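Local coordinates for protein oxidoreductase, FMN-binding (Shewanella oneidensis, PDB 2GQ8) that binds flavin mononucleotide and probably reduces carbon-carbon double bonds with NADH or NADPH as electron source, at residues P24-R29 / T348-G353; A30-D35 / Y68-G73; F98-H103 / G177-A182. All blocks are in the same frame, centred on the assembly; numbering follows the deposited sequence.

Interaction 1. Residues P24-R29 / T348-G353; sequences PMTRSR and TLFGGG. With FMN (flavin mononucleotide), chain E; AC6 (p-hydroxyacetophenone), chain D.
The carbonyl oxygen of Thr348 is gripped by two arginines of the 24-29 loop, which follows the first strand of the TIM barrel and runs out past the flavin. Arg29 NH2 reaches Thr348 O at 2.9 Å, lying in the carbonyl plane, while Arg27 NH2 makes a longer bond of 3.3 Å to the same oxygen, tilted from that plane. Arg27 also sends NE to Leu349 O, 2.8 Å away and nearly straight at 171°, on a lone pair of the carbonyl. Bent at chi2 (-55°) and chi3 (-56°), the Arg27 chain curls back and brings its guanidinium to the 348-353 loop, although its CB points away overall. Arg29 carries its NE to Gly353 O at 2.8 Å and turns NH1 back on Arg27 O, which also accepts from Gly351 N. The two guanidinium groups thus tie the carbonyls of Thr348, Leu349 and Gly353 to a chain segment that itself binds FMN. Arg27 has further partners in Tyr44 and Gly356.

At the flavin end, Thr26 OG1 donates to FMN O4, a grip that could help polarise the isoalloxazine. Phe350 closes over this region from the other loop: its CE2 lies 4.1 Å from Thr26 CG2, and its CZ comes within 3.6 Å of O2 of the bound p-hydroxyacetophenone and 3.7 Å of FMN C7M.

Interaction 2. Residues A30-D35 / Y68-G73; sequences ASQPGD and YAWTPG. With AC6 (p-hydroxyacetophenone), chain D.
Two loops at the C-terminal mouth of the TIM barrel, those following its first and second strands, meet here, the second making a type II beta turn from Tyr68 to Thr71. Backbone bonds join them at two points: Ala30 N donates to Trp70 O, and Gly73 N reaches Asp35 O at 3.0 Å, nearly straight at 169°. Between these, the methyl of Ala30 packs on Pro72 CB at 3.9 Å.

Gln32 folds back over its own loop, bent at chi2 (-64°), and its NE2 bonds both Ala30 O and Asp35 OD1, the latter at 2.8 Å through the anti lone pair of the carboxylate. Held flat in this way, the amide crosses the indole of Trp70 at its edge, with CD 3.5 Å from Trp70 CD1; Trp70 NE1 itself bonds Asp134. The other carboxylate oxygen, Asp35 OD2, forms a salt bridge with Lys66. Replacing Asp35 by an alanine is likely to leave Lys66 without its carboxylate mate and the Gln32 amide with Ala30 O alone of its two acceptors, freer to turn at the indole edge. Toward the active site, the ring of Tyr68 lies with one face against the p-hydroxyacetophenone methyl, C8 sitting over the centre of the Tyr68 ring and 3.8 Å from Tyr68 CE1.

Interaction 3. Residues F98-H103 / G177-A182; sequences FAQLWH and GIELHA. With FMN (flavin mononucleotide), chain E; AC6 (p-hydroxyacetophenone), chain D.
Strands 98-102 and 177-181 run side by side in parallel, their axes 4.1 Å apart at closest approach and inclined by 30°, as neighbouring third and fourth strands of a TIM barrel. Backbone bonds alternate across them: Ala99 N to Gly177 O, Glu179 N to Ala99 O, Leu101 N to Glu179 O, and His181 N to Leu101 O.

Gln100 and Glu179 share one face of the sheet, turned toward the flavin. With CG anti to the backbone N (chi1 -176°) and the chain extended beyond it, Gln100 brings its amide to the edge of the pyrimidine ring. NE2 donates to FMN O2 at 2.8 Å, almost straight at 175°, while OE1 accepts from FMN N3, giving a paired grip that fixes the rotation of the amide. Glu179 OE1 takes a bond from the same NE2 at 2.9 Å and so acts as a second-shell residue; its OE2 is held by Tyr266 and His268. The amide also lies over one face of the His181 ring, the planes only slightly inclined. His181 NE2 is hydrogen-bonded to the phenol oxygen O1 of p-hydroxyacetophenone at 2.7 Å, with O1 at the ring edge; Asn184 also bonds the ligand. Trp102 runs alongside His181, the rings nearly parallel but slid apart, and its CZ2 packs 3.4 Å from ligand C6. At the start of the pair, Gly177 CA makes a CH-pi contact over the centre of the Phe98 ring, 3.5 Å from its centroid, where a CB would clash with the ring.

On the opposite face, Leu101 CG meets Ile178 CB, and helix 153-172 covers both through Ala166 and Ala170. Strands 53-60 and 230-234 flank the pair within the barrel.

Overall arrangement
All three contacts belong to one eight-stranded TIM barrel; all touch the bound p-hydroxyacetophenone, and interactions 1 and 3 also touch FMN. Interaction 3 joins the third and fourth strands near the centre of the chain, whereas interactions 1 and 2 lie farther out, among the loops; their centres are about 10 Å apart, and each is about 17 Å from that of interaction 3. Along the chain, interaction 2 closes before interaction 3 opens, and both are nested within the long stretch of chain spanned by interaction 1. Thr26, Tyr68, Thr71 and Trp102 pack where the three meet. Loops distant in sequence and the barrel strands thereby enclose a single ligand pocket.

Interaction 1. Residues P24-R29 / T348-G353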
loop_
_atom_site.group_PDB
_atom_site.type_symbol
_atom_site.label_atom_id
_atom_site.label_comp_id
_atom_site.label_asym_id
_atom_site.label_seq_id
_atom_site.Cartn_x
_atom_site.Cartn_y
_atom_site.Cartn_z
ATOM N N PRO A 24 -0.117 1.896 4.578
ATOM C CA PRO A 24 1.102 2.293 3.868
ATOM C C PRO A 24 1.073 3.778 3.539
ATOM O O PRO A 24 0.089 4.263 2.982
ATOM C CB PRO A 24 1.067 1.416 2.616
ATOM C CG PRO A 24 -0.391 1.187 2.393
ATOM C CD PRO A 24 -0.910 0.941 3.782
ATOM N N MET A 25 2.135 4.496 3.898
ATOM C CA MET A 25 2.197 5.924 3.607
ATOM C C MET A 25 3.586 6.389 3.213
ATOM O O MET A 25 4.501 6.452 4.030
ATOM C CB MET A 25 1.692 6.752 4.793
ATOM C CG MET A 25 0.196 6.604 5.002
ATOM S SD MET A 25 -0.429 7.606 6.371
ATOM C CE MET A 25 0.336 6.754 7.792
ATOM N N THR A 26 3.725 6.690 1.929
ATOM C CA THR A 26 4.972 7.188 1.364
ATOM C C THR A 26 5.366 8.483 2.072
ATOM O O THR A 26 4.561 9.400 2.154
ATOM C CB THR A 26 4.785 7.505 -0.128
ATOM O OG1 THR A 26 4.560 6.286 -0.840
ATOM C CG2 THR A 26 6.019 8.213 -0.694
ATOM N N ARG A 27 6.595 8.549 2.581
ATOM C CA ARG A 27 7.077 9.756 3.249
ATOM C C ARG A 27 8.326 10.293 2.548
ATOM O O ARG A 27 8.826 11.372 2.880
ATOM C CB ARG A 27 7.374 9.478 4.727
ATOM C CG ARG A 27 6.187 8.910 5.505
ATOM C CD ARG A 27 4.941 9.786 5.395
ATOM N NE ARG A 27 5.207 11.162 5.820
ATOM C CZ ARG A 27 5.199 11.575 7.085
ATOM N NH1 ARG A 27 4.921 10.726 8.069
ATOM N NH2 ARG A 27 5.505 12.836 7.367
ATOM N N SER A 28 8.815 9.533 1.571
ATOM C CA SER A 28 9.986 9.926 0.795
ATOM C C SER A 28 11.137 10.456 1.645
ATOM O O SER A 28 11.635 11.571 1.428
ATOM C CB SER A 28 9.578 10.963 -0.254
ATOM O OG SER A 28 8.700 10.371 -1.207
ATOM N N ARG A 29 11.562 9.633 2.602
ATOM C CA ARG A 29 12.659 9.975 3.504
ATOM C C ARG A 29 13.855 9.040 3.325
ATOM O O ARG A 29 14.780 9.060 4.134
ATOM C CB ARG A 29 12.200 9.874 4.970
ATOM C CG ARG A 29 11.030 10.786 5.395
ATOM C CD ARG A 29 11.393 12.244 5.206
ATOM N NE ARG A 29 10.768 13.175 6.153
ATOM C CZ ARG A 29 9.507 13.597 6.103
ATOM N NH1 ARG A 29 8.681 13.168 5.156
ATOM N NH2 ARG A 29 9.084 14.514 6.970
ATOM N N THR A 348 5.196 18.784 5.176
ATOM C CA THR A 348 6.252 17.881 5.575
ATOM C C THR A 348 5.925 16.403 5.365
ATOM O O THR A 348 6.601 15.524 5.900
ATOM C CB THR A 348 6.655 18.136 7.038
ATOM O OG1 THR A 348 5.487 18.126 7.870
ATOM C CG2 THR A 348 7.358 19.492 7.152
ATOM N N LEU A 349 4.900 16.129 4.567
ATOM C CA LEU A 349 4.550 14.742 4.284
ATOM C C LEU A 349 5.658 14.055 3.496
ATOM O O LEU A 349 5.984 12.894 3.757
ATOM C CB LEU A 349 3.255 14.663 3.473
ATOM C CG LEU A 349 1.956 14.973 4.216
ATOM C CD1 LEU A 349 0.808 14.993 3.226
ATOM C CD2 LEU A 349 1.705 13.921 5.315
ATOM N N PHE A 350 6.230 14.768 2.528
ATOM C CA PHE A 350 7.267 14.190 1.676
ATOM C C PHE A 350 8.611 14.887 1.716
ATOM O O PHE A 350 8.696 16.119 1.693
ATOM C CB PHE A 350 6.800 14.172 0.217
ATOM C CG PHE A 350 5.434 13.597 0.021
ATOM C CD1 PHE A 350 4.366 14.413 -0.338
ATOM C CD2 PHE A 350 5.208 12.240 0.204
ATOM C CE1 PHE A 350 3.087 13.887 -0.517
ATOM C CE2 PHE A 350 3.939 11.702 0.028
ATOM C CZ PHE A 350 2.869 12.526 -0.332
ATOM N N GLY A 351 9.664 14.081 1.743
ATOM C CA GLY A 351 11.009 14.617 1.751
ATOM C C GLY A 351 11.429 15.219 3.074
ATOM O O GLY A 351 10.688 15.193 4.056
ATOM N N GLY A 352 12.634 15.773 3.095
ATOM C CA GLY A 352 13.127 16.381 4.313
ATOM C C GLY A 352 13.698 15.376 5.290
ATOM O O GLY A 352 14.169 14.309 4.901
ATOM N N GLY A 353 13.648 15.722 6.570
ATOM C CA GLY A 353 14.201 14.850 7.584
ATOM C C GLY A 353 13.223 14.514 8.684
ATOM O O GLY A 353 12.066 14.218 8.413
HETATM N N1 FMN E . -1.406 4.131 0.020
HETATM C C2 FMN E . -0.677 2.994 -0.402
HETATM O O2 FMN E . -1.205 1.974 -0.706
HETATM N N3 FMN E . 0.733 3.150 -0.537
HETATM C C4 FMN E . 1.447 4.146 0.023
HETATM O O4 FMN E . 2.785 4.374 -0.280
HETATM C C4A FMN E . 0.714 5.461 0.317
HETATM N N5 FMN E . 1.320 6.672 0.470
HETATM C C5A FMN E . 0.589 7.648 1.085
HETATM C C6 FMN E . 1.384 8.904 1.436
HETATM C C7 FMN E . 0.662 9.927 2.158
HETATM C C7M FMN E . 1.492 11.025 2.801
HETATM C C8 FMN E . -0.677 9.771 2.648
HETATM C C8M FMN E . -1.645 10.708 3.419
HETATM C C9 FMN E . -1.462 8.672 2.179
HETATM C C9A FMN E . -0.858 7.550 1.332
HETATM N N10 FMN E . -1.457 6.287 0.971
HETATM C C10 FMN E . -0.767 5.212 0.448
HETATM C "C1'" FMN E . -2.904 6.090 1.184
HETATM C "C2'" FMN E . -3.119 5.669 2.639
HETATM O "O2'" FMN E . -2.612 4.366 2.911
HETATM C "C3'" FMN E . -4.612 5.716 3.007
HETATM O "O3'" FMN E . -5.342 4.715 2.251
HETATM C "C4'" FMN E . -5.287 7.061 2.848
HETATM O "O4'" FMN E . -4.480 8.111 3.440
HETATM C "C5'" FMN E . -6.713 7.150 3.339
HETATM O "O5'" FMN E . -6.775 6.984 4.766
HETATM P P FMN E . -6.897 8.242 5.750
HETATM O O1P FMN E . -5.620 9.012 5.685
HETATM O O2P FMN E . -8.105 9.036 5.349
HETATM O O3P FMN E . -7.119 7.565 7.138
HETATM C C1 AC6 D . -0.321 5.497 -3.020
HETATM C C2 AC6 D . -1.233 6.695 -2.636
HETATM C C3 AC6 D . -0.493 7.866 -2.445
HETATM C C4 AC6 D . 0.893 8.024 -2.655
HETATM C C5 AC6 D . 1.629 6.864 -2.961
HETATM C C6 AC6 D . 1.073 5.590 -3.135
HETATM O O1 AC6 D . -1.068 4.381 -3.073
HETATM O O2 AC6 D . 0.873 10.338 -2.362
HETATM C C7 AC6 D . 1.683 9.219 -2.670
HETATM C C8 AC6 D . 3.121 9.648 -2.960
HETATM O O HOH W 1 14.235 13.088 2.036
#

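Interaction 2. Residues A30-D35 / Y68-G73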
loop_
_atom_site.group_PDB
_atom_site.type_symbol
_atom_site.label_atom_id
_atom_site.label_comp_id
_atom_site.label_asym_id
_atom_site.label_seq_id
_atom_site.Cartn_x
_atom_site.Cartn_y
_atom_site.Cartn_z
ATOM N N ALA A 30 13.852 8.228 2.274
ATOM C CA ALA A 30 14.939 7.271 2.078
ATOM C C ALA A 30 16.284 7.944 1.837
ATOM O O ALA A 30 16.368 8.969 1.158
ATOM C CB ALA A 30 14.608 6.324 0.929
ATOM N N SER A 31 17.333 7.353 2.400
ATOM C CA SER A 31 18.678 7.886 2.266
ATOM C C SER A 31 19.200 7.842 0.846
ATOM O O SER A 31 18.954 6.891 0.106
ATOM C CB SER A 31 19.638 7.128 3.178
ATOM O OG SER A 31 19.343 7.390 4.541
ATOM N N GLN A 32 19.944 8.885 0.491
ATOM C CA GLN A 32 20.525 9.014 -0.834
ATOM C C GLN A 32 22.052 9.002 -0.719
ATOM O O GLN A 32 22.616 9.527 0.239
ATOM C CB GLN A 32 20.059 10.329 -1.458
ATOM C CG GLN A 32 18.547 10.498 -1.494
ATOM C CD GLN A 32 17.871 9.456 -2.364
ATOM O OE1 GLN A 32 18.196 9.314 -3.542
ATOM N NE2 GLN A 32 16.924 8.721 -1.789
ATOM N N PRO A 33 22.737 8.370 -1.682
ATOM C CA PRO A 33 22.105 7.699 -2.817
ATOM C C PRO A 33 21.727 6.280 -2.414
ATOM O O PRO A 33 22.148 5.789 -1.362
ATOM C CB PRO A 33 23.206 7.711 -3.866
ATOM C CG PRO A 33 24.419 7.477 -3.034
ATOM C CD PRO A 33 24.201 8.408 -1.850
ATOM N N GLY A 34 20.928 5.629 -3.247
ATOM C CA GLY A 34 20.563 4.259 -2.959
ATOM C C GLY A 34 19.141 4.003 -2.521
ATOM O O GLY A 34 18.737 2.847 -2.478
ATOM N N ASP A 35 18.396 5.057 -2.189
ATOM C CA ASP A 35 17.004 4.915 -1.736
ATOM C C ASP A 35 16.933 3.864 -0.635
ATOM O O ASP A 35 16.192 2.886 -0.736
ATOM C CB ASP A 35 16.095 4.502 -2.901
ATOM C CG ASP A 35 15.945 5.590 -3.950
ATOM O OD1 ASP A 35 16.002 6.786 -3.597
ATOM O OD2 ASP A 35 15.741 5.244 -5.135
ATOM N N TYR A 68 8.103 8.133 -7.269
ATOM C CA TYR A 68 8.333 9.386 -6.555
ATOM C C TYR A 68 9.739 9.453 -5.993
ATOM O O TYR A 68 10.331 8.436 -5.641
ATOM C CB TYR A 68 7.327 9.521 -5.407
ATOM C CG TYR A 68 5.896 9.342 -5.855
ATOM C CD1 TYR A 68 5.085 10.440 -6.144
ATOM C CD2 TYR A 68 5.374 8.068 -6.046
ATOM C CE1 TYR A 68 3.789 10.269 -6.620
ATOM C CE2 TYR A 68 4.088 7.882 -6.522
ATOM C CZ TYR A 68 3.303 8.976 -6.809
ATOM O OH TYR A 68 2.049 8.764 -7.309
ATOM N N ALA A 69 10.263 10.667 -5.885
ATOM C CA ALA A 69 11.602 10.853 -5.367
ATOM C C ALA A 69 11.772 10.368 -3.933
ATOM O O ALA A 69 10.863 10.473 -3.107
ATOM C CB ALA A 69 11.984 12.320 -5.454
ATOM N N TRP A 70 12.943 9.804 -3.667
ATOM C CA TRP A 70 13.331 9.364 -2.330
ATOM C C TRP A 70 12.518 8.284 -1.622
ATOM O O TRP A 70 12.540 8.214 -0.397
ATOM C CB TRP A 70 13.440 10.592 -1.417
ATOM C CG TRP A 70 14.065 11.777 -2.108
ATOM C CD1 TRP A 70 15.256 11.806 -2.785
ATOM C CD2 TRP A 70 13.517 13.096 -2.201
ATOM N NE1 TRP A 70 15.479 13.069 -3.296
ATOM C CE2 TRP A 70 14.431 13.876 -2.954
ATOM C CE3 TRP A 70 12.346 13.696 -1.724
ATOM C CZ2 TRP A 70 14.201 15.230 -3.238
ATOM C CZ3 TRP A 70 12.120 15.042 -2.010
ATOM C CH2 TRP A 70 13.047 15.791 -2.762
ATOM N N THR A 71 11.796 7.454 -2.370
ATOM C CA THR A 71 11.058 6.369 -1.740
ATOM C C THR A 71 12.049 5.213 -1.578
ATOM O O THR A 71 12.933 5.012 -2.413
ATOM C CB THR A 71 9.824 5.929 -2.579
ATOM O OG1 THR A 71 10.230 5.462 -3.876
ATOM C CG2 THR A 71 8.856 7.113 -2.748
ATOM N N PRO A 72 11.927 4.449 -0.489
ATOM C CA PRO A 72 12.821 3.318 -0.221
ATOM C C PRO A 72 12.598 2.116 -1.123
ATOM O O PRO A 72 11.464 1.727 -1.384
ATOM C CB PRO A 72 12.521 2.989 1.239
ATOM C CG PRO A 72 11.037 3.291 1.326
ATOM C CD PRO A 72 10.942 4.615 0.596
ATOM N N GLY A 73 13.690 1.530 -1.596
ATOM C CA GLY A 73 13.580 0.349 -2.432
ATOM C C GLY A 73 13.731 -0.916 -1.607
ATOM O O GLY A 73 14.060 -0.872 -0.415
HETATM C C1 AC6 D . -0.321 5.497 -3.020
HETATM C C2 AC6 D . -1.233 6.695 -2.636
HETATM C C3 AC6 D . -0.493 7.866 -2.445
HETATM C C4 AC6 D . 0.893 8.024 -2.655
HETATM C C5 AC6 D . 1.629 6.864 -2.961
HETATM C C6 AC6 D . 1.073 5.590 -3.135
HETATM O O1 AC6 D . -1.068 4.381 -3.073
HETATM O O2 AC6 D . 0.873 10.338 -2.362
HETATM C C7 AC6 D . 1.683 9.219 -2.670
HETATM C C8 AC6 D . 3.121 9.648 -2.960
HETATM O O HOH W 2 15.322 9.548 -5.220
#

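Interaction 3. Residues F98-H103 / G177-A182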
loop_
_atom_site.group_PDB
_atom_site.type_symbol
_atom_site.label_atom_id
_atom_site.label_comp_id
_atom_site.label_asym_id
_atom_site.label_seq_id
_atom_site.Cartn_x
_atom_site.Cartn_y
_atom_site.Cartn_z
ATOM N N PHE A 98 4.308 -5.382 7.705
ATOM C CA PHE A 98 4.321 -5.947 6.356
ATOM C C PHE A 98 4.920 -4.921 5.407
ATOM O O PHE A 98 4.696 -3.720 5.563
ATOM C CB PHE A 98 2.891 -6.262 5.889
ATOM C CG PHE A 98 2.389 -7.626 6.292
ATOM C CD1 PHE A 98 2.668 -8.156 7.549
ATOM C CD2 PHE A 98 1.598 -8.366 5.413
ATOM C CE1 PHE A 98 2.166 -9.415 7.926
ATOM C CE2 PHE A 98 1.094 -9.618 5.779
ATOM C CZ PHE A 98 1.379 -10.141 7.037
ATOM N N ALA A 99 5.674 -5.384 4.418
ATOM C CA ALA A 99 6.266 -4.476 3.438
ATOM C C ALA A 99 5.327 -4.336 2.244
ATOM O O ALA A 99 4.892 -5.343 1.689
ATOM C CB ALA A 99 7.615 -5.021 2.970
ATOM N N GLN A 100 5.008 -3.107 1.839
ATOM C CA GLN A 100 4.130 -2.956 0.678
ATOM C C GLN A 100 4.978 -2.943 -0.584
ATOM O O GLN A 100 5.655 -1.955 -0.882
ATOM C CB GLN A 100 3.296 -1.667 0.726
ATOM C CG GLN A 100 2.322 -1.611 -0.467
ATOM C CD GLN A 100 1.556 -0.313 -0.589
ATOM O OE1 GLN A 100 2.144 0.756 -0.767
ATOM N NE2 GLN A 100 0.230 -0.405 -0.510
ATOM N N LEU A 101 4.932 -4.048 -1.324
ATOM C CA LEU A 101 5.703 -4.179 -2.566
ATOM C C LEU A 101 5.049 -3.327 -3.636
ATOM O O LEU A 101 3.884 -3.517 -3.985
ATOM C CB LEU A 101 5.757 -5.641 -2.988
ATOM C CG LEU A 101 6.325 -6.551 -1.893
ATOM C CD1 LEU A 101 6.498 -7.956 -2.452
ATOM C CD2 LEU A 101 7.656 -6.003 -1.380
ATOM N N TRP A 102 5.839 -2.419 -4.189
ATOM C CA TRP A 102 5.338 -1.432 -5.129
ATOM C C TRP A 102 5.908 -1.377 -6.537
ATOM O O TRP A 102 7.120 -1.464 -6.731
ATOM C CB TRP A 102 5.575 -0.072 -4.470
ATOM C CG TRP A 102 4.752 1.090 -4.918
ATOM C CD1 TRP A 102 3.583 1.072 -5.633
ATOM C CD2 TRP A 102 4.978 2.454 -4.549
ATOM N NE1 TRP A 102 3.066 2.346 -5.722
ATOM C CE2 TRP A 102 3.905 3.214 -5.063
ATOM C CE3 TRP A 102 5.987 3.110 -3.825
ATOM C CZ2 TRP A 102 3.803 4.598 -4.872
ATOM C CZ3 TRP A 102 5.891 4.484 -3.632
ATOM C CH2 TRP A 102 4.803 5.217 -4.155
ATOM N N HIS A 103 5.018 -1.241 -7.518
ATOM C CA HIS A 103 5.436 -0.994 -8.891
ATOM C C HIS A 103 4.396 0.016 -9.345
ATOM O O HIS A 103 3.204 -0.295 -9.384
ATOM C CB HIS A 103 5.403 -2.224 -9.796
ATOM C CG HIS A 103 6.137 -2.004 -11.083
ATOM N ND1 HIS A 103 5.880 -0.924 -11.901
ATOM C CD2 HIS A 103 7.166 -2.673 -11.656
ATOM C CE1 HIS A 103 6.721 -0.934 -12.920
ATOM N NE2 HIS A 103 7.512 -1.984 -12.795
ATOM N N GLY A 177 5.485 -10.089 6.664
ATOM C CA GLY A 177 4.763 -10.445 5.457
ATOM C C GLY A 177 4.872 -9.304 4.474
ATOM O O GLY A 177 5.603 -8.339 4.722
ATOM N N ILE A 178 4.161 -9.411 3.356
ATOM C CA ILE A 178 4.166 -8.338 2.364
ATOM C C ILE A 178 2.749 -8.000 1.942
ATOM O O ILE A 178 1.847 -8.825 2.058
ATOM C CB ILE A 178 4.975 -8.709 1.080
ATOM C CG1 ILE A 178 4.347 -9.906 0.345
ATOM C CG2 ILE A 178 6.418 -9.013 1.462
ATOM C CD1 ILE A 178 3.276 -9.534 -0.707
ATOM N N GLU A 179 2.558 -6.764 1.490
ATOM C CA GLU A 179 1.266 -6.338 0.973
ATOM C C GLU A 179 1.494 -5.961 -0.482
ATOM O O GLU A 179 2.334 -5.112 -0.791
ATOM C CB GLU A 179 0.713 -5.119 1.712
ATOM C CG GLU A 179 -0.649 -4.687 1.149
ATOM C CD GLU A 179 -1.192 -3.443 1.807
ATOM O OE1 GLU A 179 -1.041 -2.353 1.217
ATOM O OE2 GLU A 179 -1.760 -3.561 2.912
ATOM N N LEU A 180 0.766 -6.601 -1.383
ATOM C CA LEU A 180 0.916 -6.271 -2.790
ATOM C C LEU A 180 0.104 -5.023 -3.096
ATOM O O LEU A 180 -1.116 -5.015 -2.911
ATOM C CB LEU A 180 0.428 -7.431 -3.660
ATOM C CG LEU A 180 0.364 -7.127 -5.161
ATOM C CD1 LEU A 180 1.761 -6.846 -5.693
ATOM C CD2 LEU A 180 -0.264 -8.325 -5.882
ATOM N N HIS A 181 0.771 -3.962 -3.547
ATOM C CA HIS A 181 0.037 -2.751 -3.892
ATOM C C HIS A 181 -0.586 -2.964 -5.270
ATOM O O HIS A 181 0.104 -2.885 -6.289
ATOM C CB HIS A 181 0.966 -1.537 -3.954
ATOM C CG HIS A 181 0.245 -0.228 -3.904
ATOM N ND1 HIS A 181 -1.105 -0.114 -4.157
ATOM C CD2 HIS A 181 0.679 1.019 -3.604
ATOM C CE1 HIS A 181 -1.472 1.148 -4.011
ATOM N NE2 HIS A 181 -0.409 1.856 -3.675
ATOM N N ALA A 182 -1.882 -3.263 -5.295
ATOM C CA ALA A 182 -2.599 -3.465 -6.551
ATOM C C ALA A 182 -3.683 -2.402 -6.601
ATOM O O ALA A 182 -4.702 -2.548 -7.282
ATOM C CB ALA A 182 -3.224 -4.860 -6.582
HETATM N N1 FMN E . -1.406 4.131 0.020
HETATM C C2 FMN E . -0.677 2.994 -0.402
HETATM O O2 FMN E . -1.205 1.974 -0.706
HETATM N N3 FMN E . 0.733 3.150 -0.537
HETATM C C4 FMN E . 1.447 4.146 0.023
HETATM O O4 FMN E . 2.785 4.374 -0.280
HETATM C C4A FMN E . 0.714 5.461 0.317
HETATM N N5 FMN E . 1.320 6.672 0.470
HETATM C C5A FMN E . 0.589 7.648 1.085
HETATM C C6 FMN E . 1.384 8.904 1.436
HETATM C C7 FMN E . 0.662 9.927 2.158
HETATM C C7M FMN E . 1.492 11.025 2.801
HETATM C C8 FMN E . -0.677 9.771 2.648
HETATM C C8M FMN E . -1.645 10.708 3.419
HETATM C C9 FMN E . -1.462 8.672 2.179
HETATM C C9A FMN E . -0.858 7.550 1.332
HETATM N N10 FMN E . -1.457 6.287 0.971
HETATM C C10 FMN E . -0.767 5.212 0.448
HETATM C "C1'" FMN E . -2.904 6.090 1.184
HETATM C "C2'" FMN E . -3.119 5.669 2.639
HETATM O "O2'" FMN E . -2.612 4.366 2.911
HETATM C "C3'" FMN E . -4.612 5.716 3.007
HETATM O "O3'" FMN E . -5.342 4.715 2.251
HETATM C "C4'" FMN E . -5.287 7.061 2.848
HETATM O "O4'" FMN E . -4.480 8.111 3.440
HETATM C "C5'" FMN E . -6.713 7.150 3.339
HETATM O "O5'" FMN E . -6.775 6.984 4.766
HETATM P P FMN E . -6.897 8.242 5.750
HETATM O O1P FMN E . -5.620 9.012 5.685
HETATM O O2P FMN E . -8.105 9.036 5.349
HETATM O O3P FMN E . -7.119 7.565 7.138
HETATM C C1 AC6 D . -0.321 5.497 -3.020
HETATM C C2 AC6 D . -1.233 6.695 -2.636
HETATM C C3 AC6 D . -0.493 7.866 -2.445
HETATM C C4 AC6 D . 0.893 8.024 -2.655
HETATM C C5 AC6 D . 1.629 6.864 -2.961
HETATM C C6 AC6 D . 1.073 5.590 -3.135
HETATM O O1 AC6 D . -1.068 4.381 -3.073
HETATM O O2 AC6 D . 0.873 10.338 -2.362
HETATM C C7 AC6 D . 1.683 9.219 -2.670
HETATM C C8 AC6 D . 3.121 9.648 -2.960
HETATM O O HOH W 3 2.766 -3.085 -6.452
HETATM O O HOH W 4 1.066 -2.027 -8.788
#